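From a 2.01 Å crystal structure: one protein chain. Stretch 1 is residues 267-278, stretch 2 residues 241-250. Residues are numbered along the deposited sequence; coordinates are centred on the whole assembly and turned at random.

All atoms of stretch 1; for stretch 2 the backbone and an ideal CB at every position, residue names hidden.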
# COMPACT_ATOMS: atom_id res chain seq x y z
N HIS A 267 0.99 -20.87 -4.52
CA HIS A 267 0.68 -19.61 -5.19
C HIS A 267 1.95 -18.95 -5.70
O HIS A 267 2.01 -18.50 -6.85
CB HIS A 267 -0.07 -18.65 -4.26
CG HIS A 267 -1.42 -19.14 -3.87
ND1 HIS A 267 -2.39 -19.47 -4.79
CD2 HIS A 267 -1.96 -19.39 -2.65
CE1 HIS A 267 -3.48 -19.89 -4.16
NE2 HIS A 267 -3.24 -19.85 -2.86
N VAL A 268 2.95 -18.84 -4.84
CA VAL A 268 4.21 -18.18 -5.14
C VAL A 268 5.31 -19.13 -4.71
O VAL A 268 5.33 -19.57 -3.56
CB VAL A 268 4.34 -16.84 -4.39
CG1 VAL A 268 5.76 -16.32 -4.49
CG2 VAL A 268 3.33 -15.83 -4.93
N TYR A 269 6.22 -19.45 -5.63
CA TYR A 269 7.35 -20.34 -5.35
C TYR A 269 8.63 -19.62 -5.75
O TYR A 269 8.85 -19.36 -6.94
CB TYR A 269 7.19 -21.66 -6.12
CG TYR A 269 8.15 -22.73 -5.68
CD1 TYR A 269 9.48 -22.68 -6.08
CD2 TYR A 269 7.74 -23.77 -4.85
CE1 TYR A 269 10.40 -23.65 -5.69
CE2 TYR A 269 8.64 -24.77 -4.44
CZ TYR A 269 9.97 -24.70 -4.88
OH TYR A 269 10.89 -25.65 -4.49
N PHE A 270 9.47 -19.26 -4.77
CA PHE A 270 10.77 -18.68 -5.03
C PHE A 270 11.79 -19.81 -5.10
O PHE A 270 11.78 -20.71 -4.25
CB PHE A 270 11.19 -17.68 -3.96
CG PHE A 270 10.57 -16.32 -4.09
CD1 PHE A 270 11.15 -15.33 -4.87
CD2 PHE A 270 9.40 -16.04 -3.43
CE1 PHE A 270 10.58 -14.07 -4.98
CE2 PHE A 270 8.82 -14.77 -3.50
CZ PHE A 270 9.40 -13.78 -4.27
N ASP A 271 12.66 -19.77 -6.11
CA ASP A 271 13.69 -20.78 -6.31
C ASP A 271 15.01 -20.03 -6.50
O ASP A 271 15.16 -19.28 -7.46
CB ASP A 271 13.34 -21.64 -7.53
CG ASP A 271 14.40 -22.69 -7.87
OD1 ASP A 271 15.51 -22.70 -7.28
OD2 ASP A 271 14.09 -23.51 -8.76
N SER A 272 15.92 -20.17 -5.53
CA SER A 272 17.21 -19.49 -5.59
C SER A 272 18.35 -20.48 -5.83
O SER A 272 19.51 -20.17 -5.54
CB SER A 272 17.48 -18.71 -4.30
OG SER A 272 16.73 -17.49 -4.25
N THR A 273 18.03 -21.65 -6.38
CA THR A 273 19.05 -22.68 -6.55
C THR A 273 19.90 -22.52 -7.80
O THR A 273 20.83 -23.30 -8.00
CB THR A 273 18.43 -24.07 -6.59
OG1 THR A 273 17.60 -24.19 -7.76
CG2 THR A 273 17.64 -24.37 -5.29
N GLY A 274 19.64 -21.52 -8.65
CA GLY A 274 20.33 -21.48 -9.93
C GLY A 274 21.80 -21.10 -9.83
O GLY A 274 22.63 -21.56 -10.62
N ASN A 275 22.14 -20.23 -8.88
CA ASN A 275 23.52 -19.80 -8.67
C ASN A 275 23.60 -19.13 -7.30
O ASN A 275 22.63 -19.12 -6.54
CB ASN A 275 23.99 -18.88 -9.81
CG ASN A 275 23.47 -17.45 -9.66
OD1 ASN A 275 24.17 -16.59 -9.13
ND2 ASN A 275 22.25 -17.19 -10.15
N ARG A 276 24.76 -18.56 -6.98
CA ARG A 276 24.98 -18.04 -5.64
C ARG A 276 24.07 -16.86 -5.31
O ARG A 276 23.74 -16.64 -4.14
CB ARG A 276 26.44 -17.62 -5.51
CG ARG A 276 26.95 -17.40 -4.09
CD ARG A 276 28.38 -16.85 -4.16
NE ARG A 276 28.42 -15.45 -4.60
CZ ARG A 276 28.66 -15.02 -5.84
NH1 ARG A 276 28.91 -15.89 -6.83
NH2 ARG A 276 28.66 -13.70 -6.09
N ARG A 277 23.70 -16.08 -6.31
CA ARG A 277 22.98 -14.83 -6.10
C ARG A 277 21.50 -15.14 -5.88
O ARG A 277 20.80 -15.55 -6.82
CB ARG A 277 23.19 -13.91 -7.28
CG ARG A 277 24.58 -13.35 -7.31
CD ARG A 277 24.87 -12.66 -8.63
NE ARG A 277 26.24 -12.16 -8.61
CZ ARG A 277 26.96 -11.86 -9.68
NH1 ARG A 277 26.45 -12.01 -10.91
NH2 ARG A 277 28.20 -11.41 -9.52
N ARG A 278 21.04 -14.96 -4.65
CA ARG A 278 19.69 -15.36 -4.29
C ARG A 278 18.69 -14.27 -4.67
O ARG A 278 19.02 -13.09 -4.75
CB ARG A 278 19.62 -15.66 -2.79
CG ARG A 278 20.57 -16.80 -2.36
CD ARG A 278 20.75 -16.86 -0.84
NE ARG A 278 19.48 -16.66 -0.14
CZ ARG A 278 18.49 -17.56 -0.07
NH1 ARG A 278 18.63 -18.75 -0.63
NH2 ARG A 278 17.36 -17.26 0.56
N UNK A 241 6.24 -18.76 -10.44
CA UNK A 241 7.53 -19.38 -10.15
C UNK A 241 8.62 -18.35 -10.44
O UNK A 241 8.75 -17.91 -11.58
CB UNK A 241 7.74 -20.65 -10.97
N UNK A 242 9.36 -17.97 -9.41
CA UNK A 242 10.38 -16.93 -9.53
C UNK A 242 11.74 -17.59 -9.33
O UNK A 242 12.05 -18.06 -8.23
CB UNK A 242 10.16 -15.80 -8.52
N UNK A 243 12.55 -17.63 -10.40
CA UNK A 243 13.84 -18.32 -10.42
C UNK A 243 14.98 -17.31 -10.55
O UNK A 243 14.85 -16.31 -11.26
CB UNK A 243 13.89 -19.33 -11.57
N UNK A 244 16.09 -17.54 -9.87
CA UNK A 244 17.18 -16.59 -10.05
C UNK A 244 17.92 -16.83 -11.38
O UNK A 244 18.42 -15.88 -11.98
CB UNK A 244 18.16 -16.69 -8.88
N UNK A 245 17.91 -18.06 -11.88
CA UNK A 245 18.73 -18.42 -13.03
C UNK A 245 20.18 -18.65 -12.66
O UNK A 245 20.56 -18.66 -11.48
CB UNK A 245 18.64 -17.33 -14.10
N UNK A 246 21.03 -18.82 -13.68
CA UNK A 246 22.40 -19.21 -13.43
C UNK A 246 23.38 -18.05 -13.38
O UNK A 246 24.56 -18.28 -13.08
CB UNK A 246 22.85 -20.20 -14.51
N UNK A 247 22.95 -16.82 -13.66
CA UNK A 247 23.84 -15.67 -13.72
C UNK A 247 23.62 -14.68 -12.60
O UNK A 247 24.59 -14.19 -12.00
CB UNK A 247 23.67 -14.96 -15.06
N UNK A 248 22.37 -14.29 -12.37
CA UNK A 248 22.10 -13.22 -11.42
C UNK A 248 20.89 -13.62 -10.59
O UNK A 248 20.81 -14.78 -10.16
CB UNK A 248 21.87 -11.89 -12.13
N UNK A 249 19.93 -12.73 -10.39
CA UNK A 249 18.77 -13.11 -9.59
C UNK A 249 17.53 -12.41 -10.12
O UNK A 249 17.61 -11.58 -11.03
CB UNK A 249 18.99 -12.77 -8.11
N UNK A 250 16.38 -12.72 -9.52
CA UNK A 250 15.21 -11.88 -9.67
C UNK A 250 15.14 -10.96 -8.46
O UNK A 250 15.33 -11.40 -7.33
CB UNK A 250 13.94 -12.71 -9.81

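Positions 241 to 243 run parallel to strand 268-271, the CA of position 242 lying 4.8 Å from F270 CA, and, as in any extended strand, their side chains alternate between the two faces of the sheet.

Position 241 pairs with Y269 and sends its CB to the face that carries Y269 and D271. A flat aromatic ring would suit the Y269 ring, and a long donor could reach the D271 carboxylate. The residue is Y241. Its ring lies nearly parallel to that of Y269, planes at 7° but slid apart with centroids 5.0 Å distant, and its OH donates a very short hydrogen bond to D271 OD2 (2.4 Å).

Position 242 is on the other face, its ideal CB 3.8 Å from F270 CD1. An aliphatic or aromatic side chain would fit beside this ring. I242 places CD1 over one face of it, 3.5 Å from F270 CE1. The backbone secures the register: I242 N donates to Y269 O (2.9 Å), and D271 N donates to I242 O (2.8 Å).

Position 243 returns to the D271 face, where polar or aromatic residues are plausible. Y243 extends along T273 and G274; its OH comes within 3.3 Å of G274 CA, and a water links Y243 OH (3.0 Å) to T273 OG1 (2.8 Å).

At 244 the CB points toward a turn rich in carbonyls, 3.5 Å from R277 O, with the free amide of G274 also nearby. A short side chain holding both a donor and an acceptor is favoured. N244 supplies both: OD1 accepts from G274 N (2.9 Å), while ND2 donates to R277 O (2.8 Å) almost linearly and to S272 O (3.1 Å) weakly. Its backbone N donates to D271 O (3.1 Å).

Position 245 has phi/psi of 78/-172, where a CB would jam against the preceding carbonyl; glycine is called for, and G245 is found. Its O accepts from N275 ND2 (2.6 Å).

Position 246 points away overall, though its ideal CB still grazes G274 O at 4.1 Å; at 247, which points away, the ideal CB has nothing of stretch 1 within 5.5 Å. Both tolerate many residues, here T246 and S247. R277 NH1 donates to S247 O (3.1 Å).

At 248 CB also points away, but R277 CD is 4.7 Å from it, so an acid could answer the arginine. D248 does so only loosely, in a long salt bridge (OD1 to R277 NH1, 3.7 Å) governed by charge alone; its backbone O accepts from N275 ND2 (2.8 Å).

Position 249 faces R278 O, 3.4 Å from its ideal CB, which invites a donor. N249 ND2 donates to R278 O (2.7 Å).

Position 250 meets nothing of stretch 1, which sets no limit on the side chain here; S250 OG donates to Y243 O (3.1 Å).

Stretch 2, residues 241-250: YIYNGTSDNS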
# COMPACT_ATOMS: atom_id res chain seq x y z
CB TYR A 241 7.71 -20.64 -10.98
CG TYR A 241 8.84 -21.57 -10.52
CD1 TYR A 241 10.18 -21.34 -10.87
CD2 TYR A 241 8.56 -22.69 -9.75
CE1 TYR A 241 11.21 -22.21 -10.42
CE2 TYR A 241 9.58 -23.56 -9.32
CZ TYR A 241 10.88 -23.31 -9.66
OH TYR A 241 11.85 -24.18 -9.22
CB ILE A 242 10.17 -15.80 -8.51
CG1 ILE A 242 8.79 -15.15 -8.75
CG2 ILE A 242 11.31 -14.79 -8.63
CD1 ILE A 242 8.19 -14.32 -7.55
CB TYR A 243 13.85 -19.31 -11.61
CG TYR A 243 15.05 -20.21 -11.75
CD1 TYR A 243 15.68 -20.78 -10.64
CD2 TYR A 243 15.54 -20.54 -13.01
CE1 TYR A 243 16.78 -21.62 -10.78
CE2 TYR A 243 16.63 -21.39 -13.17
CZ TYR A 243 17.25 -21.93 -12.05
OH TYR A 243 18.33 -22.78 -12.20
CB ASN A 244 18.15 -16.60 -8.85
CG ASN A 244 18.72 -18.00 -8.50
OD1 ASN A 244 18.22 -19.05 -8.90
ND2 ASN A 244 19.75 -17.99 -7.67
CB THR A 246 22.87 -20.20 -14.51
OG1 THR A 246 22.74 -19.58 -15.78
CG2 THR A 246 22.04 -21.46 -14.46
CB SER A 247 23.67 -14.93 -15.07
OG SER A 247 24.17 -15.71 -16.13
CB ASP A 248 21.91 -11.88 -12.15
CG ASP A 248 22.03 -10.70 -11.20
OD1 ASP A 248 23.17 -10.30 -10.86
OD2 ASP A 248 20.97 -10.23 -10.75
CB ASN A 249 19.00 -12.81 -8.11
CG ASN A 249 18.91 -11.32 -7.77
OD1 ASN A 249 18.77 -10.47 -8.66
ND2 ASN A 249 18.98 -10.99 -6.48
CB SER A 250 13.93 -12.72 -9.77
OG SER A 250 13.82 -13.35 -11.05
O HOH W 1 18.62 -24.99 -10.26
O HOH W 2 26.45 -15.56 -10.41
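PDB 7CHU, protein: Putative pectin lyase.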